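Periplasmic solute binding protein (Pectobacterium atrosepticum, PDB 4RY1) probably binds a sugar in the periplasm and delivers it to an ABC-type transporter, as a member of the bacterial solute-binding protein 1 family. Local coordinates at residues M115-M120 with L282-S287; D186-K191 with A363-M368. All coordinates share one frame; numbering follows the deposited sequence.

In the fold
Contact 1 lies about 7 Å from the centre of the protein, where strand 107-123 runs antiparallel to strand 284-292 in the mixed sheet. Contact 2 is further out, with its centre about 15 Å from that of contact 1, and joins the hairpin of strands 188-189 and 194-195 to the loop between helices 346-356 and 371-385. The two meet at Val364, whose CG2 lies 4.1 Å from Thr283 CG2. Helix 169-183 borders both, with Arg176 touching Thr283 and forming a salt bridge with Asp186. Along the chain the segments alternate: 115-120, 186-191, 282-287, 363-368. Distant parts of the sequence are thus interleaved, as expected of a periplasmic binding protein whose chain crosses repeatedly between two lobes.

Contact 1 (M115-M120 with L282-S287); sequences MTSRSM and LTSKPS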
ATOM      1  N   MET A 115      -2.382   5.086   8.600  1.00 11.55           N
ATOM      2  CA  MET A 115      -2.046   5.704   7.338  1.00 11.43           C
ATOM      3  C   MET A 115      -0.703   5.143   6.923  1.00 10.79           C
ATOM      4  O   MET A 115       0.105   4.742   7.773  1.00 14.20           O
ATOM      5  CB  MET A 115      -2.044   7.244   7.459  1.00 13.89           C
ATOM      6  CG  MET A 115      -3.438   7.838   7.736  1.00 13.91           C
ATOM      7  SD  MET A 115      -4.806   7.483   6.533  1.00 11.97           S
ATOM      8  CE  MET A 115      -4.142   8.435   5.164  1.00 21.27           C
ATOM      9  N   THR A 116      -0.451   5.144   5.627  1.00 10.40           N
ATOM     10  CA  THR A 116       0.813   4.657   5.079  1.00 10.89           C
ATOM     11  C   THR A 116       1.167   5.439   3.819  1.00 11.58           C
ATOM     12  O   THR A 116       0.295   6.036   3.172  1.00 13.50           O
ATOM     13  CB  THR A 116       0.748   3.137   4.803  1.00 11.94           C
ATOM     14  OG1 THR A 116       2.054   2.634   4.525  1.00 13.76           O
ATOM     15  CG2 THR A 116      -0.153   2.786   3.639  1.00 12.59           C
ATOM     16  N   SER A 117       2.464   5.498   3.536  1.00 11.92           N
ATOM     17  CA  SER A 117       3.009   6.219   2.394  1.00 11.70           C
ATOM     18  C   SER A 117       3.967   5.328   1.656  1.00 12.04           C
ATOM     19  O   SER A 117       4.608   4.457   2.265  1.00 12.00           O
ATOM     20  CB  SER A 117       3.746   7.478   2.842  1.00 13.98           C
ATOM     21  OG  SER A 117       2.900   8.332   3.589  1.00 13.80           O
ATOM     22  N   ARG A 118       4.067   5.556   0.347  1.00 12.56           N
ATOM     23  CA  ARG A 118       5.122   4.934  -0.455  1.00 14.30           C
ATOM     24  C   ARG A 118       6.466   5.624  -0.155  1.00 13.98           C
ATOM     25  O   ARG A 118       6.562   6.849  -0.192  1.00 15.63           O
ATOM     26  CB  ARG A 118       4.855   5.085  -1.955  1.00 15.97           C
ATOM     27  CG  ARG A 118       3.721   4.275  -2.547  1.00 16.03           C
ATOM     28  CD  ARG A 118       4.107   2.824  -2.728  1.00 14.36           C
ATOM     29  NE  ARG A 118       3.070   2.055  -3.416  1.00 13.50           N
ATOM     30  CZ  ARG A 118       3.165   0.780  -3.752  1.00 12.67           C
ATOM     31  NH1 ARG A 118       4.257   0.079  -3.507  1.00 12.79           N
ATOM     32  NH2 ARG A 118       2.126   0.180  -4.317  1.00 14.86           N
ATOM     33  N   SER A 119       7.505   4.846   0.114  1.00 12.06           N
ATOM     34  CA  SER A 119       8.842   5.399   0.291  1.00 11.76           C
ATOM     35  C   SER A 119       9.884   4.352  -0.091  1.00 13.74           C
ATOM     36  O   SER A 119       9.584   3.178  -0.241  1.00 13.97           O
ATOM     37  CB  SER A 119       9.020   5.955   1.697  1.00 14.78           C
ATOM     38  OG  SER A 119       8.808   4.959   2.682  1.00 16.83           O
ATOM     39  N   MET A 120      11.098   4.817  -0.348  1.00 13.78           N
ATOM     40  CA  MET A 120      12.193   3.915  -0.656  0.50 14.83           C
ATOM     41  C   MET A 120      12.791   3.258   0.581  1.00 14.41           C
ATOM     42  O   MET A 120      13.099   3.921   1.579  1.00 15.58           O
ATOM     43  CB  MET A 120      13.282   4.667  -1.403  0.50 14.78           C
ATOM     44  CG  MET A 120      12.882   4.988  -2.823  0.50 14.23           C
ATOM     45  SD  MET A 120      12.650   3.550  -3.900  0.50  6.72           S
ATOM     46  CE  MET A 120      12.542   4.439  -5.452  0.50 14.18           C
ATOM     47  N   LEU A 282       4.185  13.086  -2.877  1.00 17.41           N
ATOM     48  CA  LEU A 282       4.055  12.196  -1.716  1.00 16.05           C
ATOM     49  C   LEU A 282       2.752  11.440  -1.815  1.00 16.24           C
ATOM     50  O   LEU A 282       1.693  12.018  -2.006  1.00 17.20           O
ATOM     51  CB  LEU A 282       4.075  12.980  -0.400  1.00 18.59           C
ATOM     52  CG  LEU A 282       3.981  12.176   0.900  1.00 19.43           C
ATOM     53  CD1 LEU A 282       5.184  11.265   1.025  1.00 23.57           C
ATOM     54  CD2 LEU A 282       3.826  13.067   2.124  1.00 21.93           C
ATOM     55  N   THR A 283       2.856  10.135  -1.689  1.00 16.11           N
ATOM     56  CA  THR A 283       1.736   9.233  -2.014  1.00 14.72           C
ATOM     57  C   THR A 283       1.352   8.462  -0.763  1.00 17.11           C
ATOM     58  O   THR A 283       2.127   7.659  -0.252  1.00 14.13           O
ATOM     59  CB  THR A 283       2.144   8.294  -3.153  1.00 17.67           C
ATOM     60  OG1 THR A 283       2.527   9.106  -4.275  1.00 18.06           O
ATOM     61  CG2 THR A 283       1.013   7.359  -3.564  1.00 18.29           C
ATOM     62  N   SER A 284       0.159   8.751  -0.272  1.00 13.79           N
ATOM     63  CA  SER A 284      -0.344   8.202   0.980  1.00 13.38           C
ATOM     64  C   SER A 284      -1.785   7.749   0.874  1.00 14.37           C
ATOM     65  O   SER A 284      -2.566   8.284   0.085  1.00 16.38           O
ATOM     66  CB  SER A 284      -0.247   9.221   2.119  1.00 15.18           C
ATOM     67  OG  SER A 284       1.042   9.803   2.247  1.00 17.72           O
ATOM     68  N   LYS A 285      -2.126   6.781   1.720  1.00 13.37           N
ATOM     69  CA  LYS A 285      -3.506   6.280   1.820  1.00 13.29           C
ATOM     70  C   LYS A 285      -3.642   5.484   3.097  1.00 12.46           C
ATOM     71  O   LYS A 285      -2.645   5.165   3.745  1.00 12.57           O
ATOM     72  CB  LYS A 285      -3.853   5.368   0.653  1.00 14.38           C
ATOM     73  CG  LYS A 285      -3.129   4.030   0.654  1.00 13.62           C
ATOM     74  CD  LYS A 285      -3.688   3.065  -0.373  1.00 14.43           C
ATOM     75  CE  LYS A 285      -3.144   1.664  -0.182  1.00 15.84           C
ATOM     76  NZ  LYS A 285      -3.830   0.664  -1.068  1.00 18.35           N
ATOM     77  N   PRO A 286      -4.879   5.152   3.487  1.00 11.22           N
ATOM     78  CA  PRO A 286      -4.999   4.194   4.596  1.00 10.93           C
ATOM     79  C   PRO A 286      -4.374   2.873   4.253  1.00 12.05           C
ATOM     80  O   PRO A 286      -4.595   2.363   3.155  1.00 13.24           O
ATOM     81  CB  PRO A 286      -6.510   4.033   4.768  1.00 12.86           C
ATOM     82  CG  PRO A 286      -7.104   5.269   4.172  1.00 14.80           C
ATOM     83  CD  PRO A 286      -6.196   5.569   3.007  1.00 13.45           C
ATOM     84  N   SER A 287      -3.647   2.272   5.185  1.00 11.76           N
ATOM     85  CA  SER A 287      -3.073   0.954   4.915  1.00 12.04           C
ATOM     86  C   SER A 287      -4.157  -0.117   4.803  1.00 12.29           C
ATOM     87  O   SER A 287      -3.980  -1.109   4.109  1.00 13.11           O
ATOM     88  CB  SER A 287      -2.098   0.532   6.006  1.00 13.47           C
ATOM     89  OG  SER A 287      -2.769   0.202   7.210  1.00 16.47           O
TER
HETATM   90  O   HOH W   1       5.433   8.882  -1.712  1.00 20.56           O
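Thr116 and Lys285 form the hydrogen-bonded pair of this antiparallel strand contact. Thr116 N donates to Lys285 O, and Lys285 N donates to Thr116 O, both at 2.9 Å. The ladder continues with Arg118 N, which gives its hydrogen to Thr283 O at 2.9 Å. Beyond it a water joins the strands: it donates to Arg118 O and accepts from Thr283 N. Two short CA-H...O contacts lie between these bonds, from Ser284 CA to Thr116 O and from Ser117 CA to Thr283 O.

Ser117 and Ser284 face each other as a non-hydrogen-bonded pair. With OG anti to the carbonyl carbon in both (chi1 -57° and -51°), the two hydroxyls meet on the same face of the sheet. Their OG atoms share a hydrogen bond of 2.7 Å, and either may be the donor.

Met115 bends at chi2 and chi3 and brings CE to 3.6 Å from Lys285 C. Its SD packs on Pro286 CG at 4.0 Å. Thr116 CG2 rests 3.7 Å from Ser287 CA, while Thr116 OG1 bonds to Asp250 and Ser251 N. Lys285 NZ is held by Glu369 (salt bridge), Asn67 and a glycerol, probably from the crystallisation liquor. Arg118 NH1 bonds to Tyr247 O, and Ser287 OG to Ser114 OG.

Strand 245-249 flanks 115-120, with Trp249 against Thr116, Thr283 and Lys285. Helix 169-183 touches Arg118 and Thr283, and helix 346-356 packs on Ser117.

Contact 2 (D186-K191 with A363-M368); sequences DMIDEK and AVSPFM
An Asx turn at Asp186, leading into strand 188-189, and an ST turn at Ser365, at the start of the 3-10 segment 366-368, meet here. In the first, Asp186 OD2 accepts from Ile188 N at 3.2 Å, and the N-H comes from above the carboxylate plane. In the second, Ser365 OG accepts from Phe367 N at 3.1 Å.

The direct polar link between the segments runs from Ser365 OG to Glu190 OE2. It is a hydrogen bond of 2.7 Å, with the serine as donor, and it reaches the carboxylate on its anti side, 31° out of plane. With OG anti to its backbone N (chi1 179°), Ser365 presents a hydroxyl that donates across the contact and accepts within its own turn. A water adds a second link, donating to Asp186 OD2 and accepting from Ser365 N.

Asp186 OD1 lies 3.3 Å from Ala363 O. Two acceptors cannot bond to each other, and Arg176 serves both: its NE forms a salt bridge with Asp186 OD1, and its NH2 bonds to Ala363 O. Glu190 OE1 has its own salt bridge, to Arg74.

The Glu190 carboxylate stands at the edge of the Phe367 ring, its CD in the ring plane and 3.8 Å from CE2. The two planes are 89° apart. Ile188 CG1 packs on Ser365 CB at 3.7 Å. In one of two conformers of Met368, its side chain crosses that of Met187 at about a right angle.

Leu406 of helix 391-409 touches Ile188 and Phe367. The contact thus fastens a short beta hairpin, entered through an Asx turn, to an interhelical loop whose ST turn starts a 3-10 segment. The serine-glutamate bond and the water join the two.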
ATOM      1  N   ASP A 186      -2.732  14.381 -11.439  1.00 20.55           N
ATOM      2  CA  ASP A 186      -2.858  12.950 -11.150  1.00 20.38           C
ATOM      3  C   ASP A 186      -3.081  12.186 -12.452  1.00 20.32           C
ATOM      4  O   ASP A 186      -3.372  12.756 -13.495  1.00 21.86           O
ATOM      5  CB  ASP A 186      -4.020  12.676 -10.175  1.00 19.65           C
ATOM      6  CG  ASP A 186      -4.081  11.209  -9.726  1.00 18.89           C
ATOM      7  OD1 ASP A 186      -3.008  10.642  -9.434  1.00 21.70           O
ATOM      8  OD2 ASP A 186      -5.179  10.610  -9.762  1.00 22.67           O
ATOM      9  N   MET A 187      -2.887  10.876 -12.364  1.00 17.70           N
ATOM     10  CA  MET A 187      -3.141   9.921 -13.439  1.00 19.76           C
ATOM     11  C   MET A 187      -4.624   9.749 -13.815  1.00 19.76           C
ATOM     12  O   MET A 187      -4.933   9.426 -14.959  1.00 21.10           O
ATOM     13  CB  MET A 187      -2.530   8.571 -12.984  1.00 25.29           C
ATOM     14  CG  MET A 187      -2.559   7.402 -13.949  1.00 27.41           C
ATOM     15  SD  MET A 187      -1.854   5.909 -13.164  1.00 20.80           S
ATOM     16  CE  MET A 187      -0.158   6.461 -13.106  1.00 51.11           C
ATOM     17  N   ILE A 188      -5.532   9.951 -12.845  1.00 19.56           N
ATOM     18  CA  ILE A 188      -6.980   9.670 -13.035  1.00 19.48           C
ATOM     19  C   ILE A 188      -7.797  10.973 -13.012  1.00 20.54           C
ATOM     20  O   ILE A 188      -7.582  11.822 -12.150  1.00 22.66           O
ATOM     21  CB  ILE A 188      -7.551   8.743 -11.928  1.00 18.41           C
ATOM     22  CG1 ILE A 188      -6.671   7.502 -11.719  1.00 20.60           C
ATOM     23  CG2 ILE A 188      -9.014   8.386 -12.198  1.00 19.70           C
ATOM     24  CD1 ILE A 188      -6.646   6.569 -12.907  1.00 20.11           C
ATOM     25  N   ASP A 189      -8.721  11.091 -13.960  1.00 19.24           N
ATOM     26  CA  ASP A 189      -9.777  12.121 -13.949  1.00 21.78           C
ATOM     27  C   ASP A 189     -11.093  11.429 -13.633  1.00 21.14           C
ATOM     28  O   ASP A 189     -11.728  10.881 -14.528  1.00 22.52           O
ATOM     29  CB  ASP A 189      -9.880  12.865 -15.303  1.00 22.12           C
ATOM     30  CG  ASP A 189     -10.801  14.071 -15.235  1.00 26.79           C
ATOM     31  OD1 ASP A 189     -11.764  14.045 -14.439  1.00 27.74           O
ATOM     32  OD2 ASP A 189     -10.583  15.041 -15.983  1.00 31.27           O
ATOM     33  N   GLU A 190     -11.498  11.438 -12.363  1.00 20.13           N
ATOM     34  CA  GLU A 190     -12.712  10.717 -11.971  1.00 20.33           C
ATOM     35  C   GLU A 190     -13.993  11.292 -12.593  1.00 22.00           C
ATOM     36  O   GLU A 190     -14.892  10.542 -12.978  1.00 26.25           O
ATOM     37  CB  GLU A 190     -12.843  10.624 -10.461  1.00 20.57           C
ATOM     38  CG  GLU A 190     -11.714   9.799  -9.855  1.00 20.04           C
ATOM     39  CD  GLU A 190     -11.857   9.580  -8.363  1.00 21.57           C
ATOM     40  OE1 GLU A 190     -12.992   9.708  -7.845  1.00 22.21           O
ATOM     41  OE2 GLU A 190     -10.829   9.265  -7.714  1.00 19.36           O
ATOM     42  N   LYS A 191     -14.049  12.609 -12.719  1.00 22.87           N
ATOM     43  CA  LYS A 191     -15.190  13.288 -13.371  1.00 29.56           C
ATOM     44  C   LYS A 191     -15.403  12.814 -14.821  1.00 27.82           C
ATOM     45  O   LYS A 191     -16.532  12.541 -15.263  1.00 30.31           O
ATOM     46  CB  LYS A 191     -14.974  14.807 -13.369  1.00 34.41           C
ATOM     47  CG  LYS A 191     -14.987  15.443 -11.988  1.00 37.29           C
ATOM     48  CD  LYS A 191     -14.098  16.684 -11.940  1.00 98.93           C
ATOM     49  CE  LYS A 191     -14.429  17.613 -10.777  1.00 93.96           C
ATOM     50  NZ  LYS A 191     -15.284  18.771 -11.163  1.00 62.62           N
ATOM     51  N   ALA A 363      -4.307  14.709  -5.586  1.00 20.43           N
ATOM     52  CA  ALA A 363      -5.044  13.587  -5.010  1.00 20.08           C
ATOM     53  C   ALA A 363      -4.593  12.246  -5.571  1.00 19.20           C
ATOM     54  O   ALA A 363      -4.253  12.142  -6.739  1.00 21.91           O
ATOM     55  CB  ALA A 363      -6.541  13.764  -5.270  1.00 27.73           C
ATOM     56  N   VAL A 364      -4.639  11.234  -4.705  1.00 19.61           N
ATOM     57  CA  VAL A 364      -4.440   9.841  -5.064  1.00 17.10           C
ATOM     58  C   VAL A 364      -5.842   9.252  -5.257  1.00 16.85           C
ATOM     59  O   VAL A 364      -6.687   9.350  -4.359  1.00 19.91           O
ATOM     60  CB  VAL A 364      -3.664   9.092  -3.954  1.00 20.91           C
ATOM     61  CG1 VAL A 364      -3.516   7.614  -4.283  1.00 22.53           C
ATOM     62  CG2 VAL A 364      -2.303   9.757  -3.730  1.00 36.14           C
ATOM     63  N   SER A 365      -6.082   8.678  -6.430  1.00 16.88           N
ATOM     64  CA  SER A 365      -7.359   8.074  -6.766  1.00 16.37           C
ATOM     65  C   SER A 365      -7.331   6.606  -6.422  1.00 15.29           C
ATOM     66  O   SER A 365      -6.366   5.909  -6.757  1.00 17.22           O
ATOM     67  CB  SER A 365      -7.627   8.190  -8.260  1.00 17.29           C
ATOM     68  OG  SER A 365      -8.857   7.586  -8.562  1.00 16.23           O
ATOM     69  N   PRO A 366      -8.398   6.102  -5.788  1.00 15.03           N
ATOM     70  CA  PRO A 366      -8.411   4.653  -5.576  1.00 14.16           C
ATOM     71  C   PRO A 366      -8.401   3.866  -6.892  1.00 14.78           C
ATOM     72  O   PRO A 366      -8.049   2.663  -6.910  1.00 15.09           O
ATOM     73  CB  PRO A 366      -9.711   4.444  -4.805  1.00 13.71           C
ATOM     74  CG  PRO A 366     -10.593   5.583  -5.199  1.00 16.13           C
ATOM     75  CD  PRO A 366      -9.644   6.742  -5.318  1.00 15.47           C
ATOM     76  N   PHE A 367      -8.819   4.519  -7.979  1.00 14.90           N
ATOM     77  CA  PHE A 367      -8.903   3.831  -9.265  1.00 16.76           C
ATOM     78  C   PHE A 367      -7.550   3.527  -9.886  1.00 16.14           C
ATOM     79  O   PHE A 367      -7.461   2.656 -10.745  1.00 17.64           O
ATOM     80  CB  PHE A 367      -9.796   4.614 -10.218  1.00 15.40           C
ATOM     81  CG  PHE A 367     -11.206   4.715  -9.725  1.00 15.24           C
ATOM     82  CD1 PHE A 367     -12.037   3.601  -9.721  1.00 16.26           C
ATOM     83  CD2 PHE A 367     -11.692   5.901  -9.225  1.00 16.83           C
ATOM     84  CE1 PHE A 367     -13.320   3.676  -9.213  1.00 17.13           C
ATOM     85  CE2 PHE A 367     -12.979   5.993  -8.746  1.00 15.09           C
ATOM     86  CZ  PHE A 367     -13.798   4.879  -8.738  1.00 16.65           C
ATOM     87  N   MET A 368      -6.503   4.224  -9.439  1.00 16.53           N
ATOM     88  CA  MET A 368      -5.134   3.888  -9.870  0.50 15.69           C
ATOM     89  C   MET A 368      -4.751   2.463  -9.464  1.00 16.82           C
ATOM     90  O   MET A 368      -3.914   1.824 -10.129  1.00 17.05           O
ATOM     91  CB  MET A 368      -4.110   4.939  -9.400  0.50 16.86           C
ATOM     92  CG  MET A 368      -3.495   4.759  -8.013  0.50 18.79           C
ATOM     93  SD  MET A 368      -2.072   5.838  -7.674  0.50 16.90           S
ATOM     94  CE  MET A 368      -1.179   5.462  -9.165  0.50 14.21           C
TER
HETATM   95  O   HOH W   2      -4.242   8.197  -8.435  1.00 21.34           O